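Local atomic coordinates of probable transcriptional regulator (Pseudomonas aeruginosa, PDB entry 2HR3), a protein that probably binds DNA as a dimer and regulates transcription, as expected of a MarR-family regulator with winged helix-turn-helix domains. Residues F35-L47 and E60-L74. Numbering follows the deposited sequence.
Sequences FSQLVVLGAIDRL and ERMRSSNLAALLREL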
# COMPACT_ATOMS: atom_id res chain seq x y z
N PHE A 35 0.54 -4.31 -13.06
CA PHE A 35 0.53 -3.87 -11.68
C PHE A 35 1.21 -4.86 -10.73
O PHE A 35 1.99 -4.47 -9.85
CB PHE A 35 -0.86 -3.54 -11.17
CG PHE A 35 -0.83 -3.02 -9.76
CD1 PHE A 35 -1.29 -3.81 -8.69
CD2 PHE A 35 -0.22 -1.80 -9.47
CE1 PHE A 35 -1.20 -3.35 -7.35
CE2 PHE A 35 -0.11 -1.33 -8.14
CZ PHE A 35 -0.59 -2.12 -7.08
N SER A 36 0.91 -6.13 -10.89
CA SER A 36 1.50 -7.17 -10.07
C SER A 36 3.02 -7.17 -10.21
O SER A 36 3.75 -7.38 -9.24
CB SER A 36 0.96 -8.53 -10.49
OG SER A 36 0.59 -8.53 -11.86
N GLN A 37 3.46 -6.88 -11.43
CA GLN A 37 4.85 -6.83 -11.77
C GLN A 37 5.61 -5.64 -11.26
O GLN A 37 6.78 -5.74 -10.87
CB GLN A 37 4.95 -6.83 -13.28
CG GLN A 37 4.75 -8.21 -13.76
CD GLN A 37 4.62 -8.31 -15.26
OE1 GLN A 37 4.60 -9.44 -15.77
NE2 GLN A 37 4.58 -7.15 -15.98
N LEU A 38 4.94 -4.52 -11.27
CA LEU A 38 5.46 -3.29 -10.72
C LEU A 38 5.79 -3.39 -9.24
O LEU A 38 6.83 -2.94 -8.85
CB LEU A 38 4.42 -2.20 -10.88
CG LEU A 38 5.11 -0.88 -11.16
CD1 LEU A 38 5.50 -0.68 -12.65
CD2 LEU A 38 4.23 0.22 -10.64
N VAL A 39 4.86 -3.92 -8.46
CA VAL A 39 5.04 -4.22 -7.04
C VAL A 39 6.31 -5.04 -6.81
O VAL A 39 7.16 -4.62 -6.06
CB VAL A 39 3.82 -5.06 -6.49
CG1 VAL A 39 4.10 -5.65 -5.17
CG2 VAL A 39 2.55 -4.22 -6.44
N VAL A 40 6.46 -6.18 -7.52
CA VAL A 40 7.67 -6.97 -7.37
C VAL A 40 8.91 -6.12 -7.67
O VAL A 40 9.88 -6.07 -6.89
CB VAL A 40 7.58 -8.29 -8.24
CG1 VAL A 40 8.91 -9.06 -8.25
CG2 VAL A 40 6.45 -9.16 -7.72
N LEU A 41 8.88 -5.43 -8.80
CA LEU A 41 9.98 -4.53 -9.24
C LEU A 41 10.35 -3.45 -8.25
O LEU A 41 11.54 -3.11 -8.03
CB LEU A 41 9.56 -3.81 -10.53
CG LEU A 41 10.21 -4.03 -11.91
CD1 LEU A 41 10.69 -5.43 -12.16
CD2 LEU A 41 9.25 -3.55 -12.94
N GLY A 42 9.31 -2.87 -7.67
CA GLY A 42 9.54 -1.78 -6.79
C GLY A 42 10.13 -2.27 -5.51
O GLY A 42 10.94 -1.60 -4.95
N ALA A 43 9.61 -3.40 -5.03
CA ALA A 43 10.17 -4.13 -3.95
C ALA A 43 11.65 -4.46 -4.08
O ALA A 43 12.42 -4.25 -3.14
CB ALA A 43 9.36 -5.37 -3.74
N ILE A 44 12.09 -4.93 -5.25
CA ILE A 44 13.52 -5.23 -5.46
C ILE A 44 14.40 -3.99 -5.37
O ILE A 44 15.56 -4.05 -4.93
CB ILE A 44 13.71 -5.84 -6.88
CG1 ILE A 44 13.18 -7.27 -6.92
CG2 ILE A 44 15.12 -5.75 -7.33
CD1 ILE A 44 12.89 -7.80 -8.29
N ASP A 45 13.90 -2.87 -5.91
CA ASP A 45 14.68 -1.64 -5.93
C ASP A 45 14.75 -1.10 -4.50
O ASP A 45 15.80 -0.67 -4.04
CB ASP A 45 14.03 -0.66 -6.87
CG ASP A 45 14.60 0.77 -6.73
OD1 ASP A 45 15.77 0.99 -7.16
OD2 ASP A 45 13.85 1.66 -6.21
N ARG A 46 13.63 -1.18 -3.80
CA ARG A 46 13.61 -0.78 -2.43
C ARG A 46 14.67 -1.50 -1.63
O ARG A 46 15.46 -0.84 -0.97
CB ARG A 46 12.23 -0.96 -1.81
CG ARG A 46 11.28 0.17 -2.22
CD ARG A 46 10.10 0.35 -1.29
NE ARG A 46 9.25 -0.83 -1.21
CZ ARG A 46 8.33 -1.19 -2.10
NH1 ARG A 46 8.10 -0.46 -3.18
NH2 ARG A 46 7.61 -2.29 -1.89
N LEU A 47 14.71 -2.84 -1.72
CA LEU A 47 15.67 -3.68 -0.95
C LEU A 47 17.09 -3.64 -1.46
O LEU A 47 17.96 -4.41 -0.98
CB LEU A 47 15.23 -5.13 -0.90
CG LEU A 47 13.92 -5.39 -0.18
CD1 LEU A 47 13.43 -6.78 -0.60
CD2 LEU A 47 14.05 -5.22 1.34
N GLU A 60 7.38 -8.40 1.33
CA GLU A 60 6.12 -8.09 0.67
C GLU A 60 5.05 -8.99 1.27
O GLU A 60 3.96 -9.08 0.74
CB GLU A 60 6.28 -8.32 -0.83
CG GLU A 60 7.20 -7.33 -1.41
CD GLU A 60 6.69 -5.90 -1.22
OE1 GLU A 60 5.50 -5.62 -1.53
OE2 GLU A 60 7.48 -5.03 -0.77
N ARG A 61 5.39 -9.64 2.39
CA ARG A 61 4.51 -10.65 3.00
C ARG A 61 3.86 -11.48 1.88
O ARG A 61 2.72 -11.97 1.97
CB ARG A 61 3.46 -10.03 3.94
CG ARG A 61 3.88 -8.69 4.59
CD ARG A 61 5.02 -8.89 5.61
NE ARG A 61 4.70 -9.95 6.58
CZ ARG A 61 5.33 -11.12 6.71
NH1 ARG A 61 6.36 -11.43 5.89
NH2 ARG A 61 4.92 -12.00 7.64
N MSE A 62 4.64 -11.67 0.84
CA MSE A 62 4.17 -12.41 -0.29
C MSE A 62 4.48 -13.84 -0.04
O MSE A 62 5.47 -14.14 0.61
CB MSE A 62 4.91 -11.98 -1.52
CG MSE A 62 4.36 -10.78 -2.14
SE MSE A 62 5.13 -10.69 -3.93
CE MSE A 62 4.14 -12.21 -4.83
N ARG A 63 3.66 -14.69 -0.62
CA ARG A 63 3.82 -16.10 -0.57
C ARG A 63 4.93 -16.60 -1.52
O ARG A 63 4.97 -16.23 -2.69
CB ARG A 63 2.46 -16.75 -0.86
CG ARG A 63 1.48 -16.50 0.33
CD ARG A 63 -0.01 -16.69 0.01
NE ARG A 63 -0.49 -18.04 0.35
CZ ARG A 63 -1.77 -18.37 0.43
NH1 ARG A 63 -2.72 -17.47 0.20
NH2 ARG A 63 -2.09 -19.60 0.77
N SER A 64 5.83 -17.41 -0.97
CA SER A 64 6.92 -18.07 -1.75
C SER A 64 6.41 -18.59 -3.10
O SER A 64 6.89 -18.20 -4.16
CB SER A 64 7.55 -19.18 -0.90
OG SER A 64 8.87 -19.51 -1.34
N SER A 65 5.39 -19.44 -3.04
CA SER A 65 4.76 -20.04 -4.25
C SER A 65 4.42 -19.02 -5.35
O SER A 65 4.48 -19.34 -6.51
CB SER A 65 3.47 -20.83 -3.88
OG SER A 65 2.44 -19.97 -3.36
N ASN A 66 4.08 -17.80 -4.95
CA ASN A 66 3.40 -16.83 -5.83
C ASN A 66 4.36 -15.88 -6.57
O ASN A 66 4.25 -15.61 -7.77
CB ASN A 66 2.46 -16.02 -4.93
CG ASN A 66 1.56 -15.16 -5.70
OD1 ASN A 66 1.92 -14.03 -6.07
ND2 ASN A 66 0.36 -15.67 -5.99
N LEU A 67 5.30 -15.37 -5.77
CA LEU A 67 6.53 -14.74 -6.21
C LEU A 67 7.34 -15.57 -7.24
O LEU A 67 8.01 -15.02 -8.14
CB LEU A 67 7.42 -14.48 -4.98
CG LEU A 67 8.58 -13.55 -5.34
CD1 LEU A 67 8.11 -12.25 -6.06
CD2 LEU A 67 9.40 -13.25 -4.15
N ALA A 68 7.31 -16.88 -7.09
CA ALA A 68 8.13 -17.73 -7.95
C ALA A 68 7.63 -17.50 -9.37
O ALA A 68 8.39 -17.24 -10.29
CB ALA A 68 8.05 -19.17 -7.52
N ALA A 69 6.33 -17.46 -9.50
CA ALA A 69 5.69 -17.28 -10.79
C ALA A 69 5.78 -15.88 -11.41
O ALA A 69 5.85 -15.77 -12.63
CB ALA A 69 4.23 -17.72 -10.66
N LEU A 70 5.70 -14.82 -10.59
CA LEU A 70 5.86 -13.45 -11.11
C LEU A 70 7.31 -13.17 -11.46
O LEU A 70 7.60 -12.35 -12.31
CB LEU A 70 5.42 -12.41 -10.08
CG LEU A 70 3.92 -12.28 -9.81
CD1 LEU A 70 3.72 -11.58 -8.52
CD2 LEU A 70 3.23 -11.55 -10.94
N LEU A 71 8.22 -13.83 -10.75
CA LEU A 71 9.66 -13.71 -11.02
C LEU A 71 9.95 -14.37 -12.32
O LEU A 71 10.69 -13.85 -13.13
CB LEU A 71 10.49 -14.34 -9.92
CG LEU A 71 10.56 -13.56 -8.61
CD1 LEU A 71 11.55 -14.31 -7.66
CD2 LEU A 71 10.91 -12.03 -8.82
N ARG A 72 9.34 -15.53 -12.52
CA ARG A 72 9.33 -16.14 -13.83
C ARG A 72 8.88 -15.20 -14.95
O ARG A 72 9.56 -15.14 -15.98
CB ARG A 72 8.50 -17.43 -13.81
CG ARG A 72 9.29 -18.60 -13.17
CD ARG A 72 8.63 -19.97 -13.40
NE ARG A 72 7.69 -20.32 -12.31
CZ ARG A 72 6.38 -20.01 -12.27
NH1 ARG A 72 5.78 -19.30 -13.23
NH2 ARG A 72 5.66 -20.42 -11.23
N GLU A 73 7.79 -14.47 -14.77
CA GLU A 73 7.31 -13.59 -15.88
C GLU A 73 8.24 -12.42 -16.20
O GLU A 73 8.41 -12.02 -17.35
CB GLU A 73 5.94 -13.01 -15.59
CG GLU A 73 4.90 -14.00 -15.07
CD GLU A 73 3.62 -13.30 -14.64
OE1 GLU A 73 3.26 -12.31 -15.33
OE2 GLU A 73 2.99 -13.70 -13.61
N LEU A 74 8.76 -11.84 -15.13
CA LEU A 74 9.70 -10.72 -15.17
C LEU A 74 11.01 -11.02 -15.92
O LEU A 74 11.48 -10.16 -16.65
CB LEU A 74 10.04 -10.26 -13.74
CG LEU A 74 8.93 -9.42 -13.10
CD1 LEU A 74 9.29 -9.09 -11.65
CD2 LEU A 74 8.66 -8.13 -13.94
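Val-40 pushes its two methyls into the helix 64-74 as a knob into a hole formed by Leu-67, Leu-70, Leu-71 and Leu-74. Val-40 CG1, anti to the backbone N (chi1 173°), lies 3.4 Å from Leu-74 CD1 and also meets Leu-71 CD2, while Val-40 CG2 turns to Leu-70 CD1 at 3.7 Å; Leu-67 CD1 sits between the two methyls. Met-62, a selenomethionine, closes over the valine with its SE 4.3 Å from Val-40 CG2. Leu-74 is a forked partner. Its CD1 takes the valine, and its CD2 reaches Leu-41 CD1 and the CG of Gln-37, whose side chain runs past it in the opposite direction. Leu-70 CD2 rests on Ser-36 CB, 3.8 Å away; the serine hydroxyl itself is hydrogen-bonded back to Pro-32 O and also meets Arg-63 of the second subunit.

The two helix segments cross almost perpendicularly, at -95° with axes 10.2 Å apart, as expected in the winged helix-turn-helix domain of the MarR family, where the helix 64-76 probably corresponds to the DNA-recognition helix. Ile-80 of strand 80-83, which would form one arm of the wing, backs Leu-41, Leu-71 and Leu-74, and Leu-56 of the helix 53-59 backs Ala-43 and Leu-67.

At the Glu-60 end the contact turns polar. Glu-60, whose chain bends at chi2, lays its carboxylate over the methyl of Ala-43, Glu-60 OE2 3.5 Å from Ala-43 CB, and presents that oxygen to the guanidinium edge of Arg-46. This salt bridge, Arg-46 NH2 to Glu-60 OE2 3.0 Å, contains a weak hydrogen bond, bent to 129° at the hydrogen.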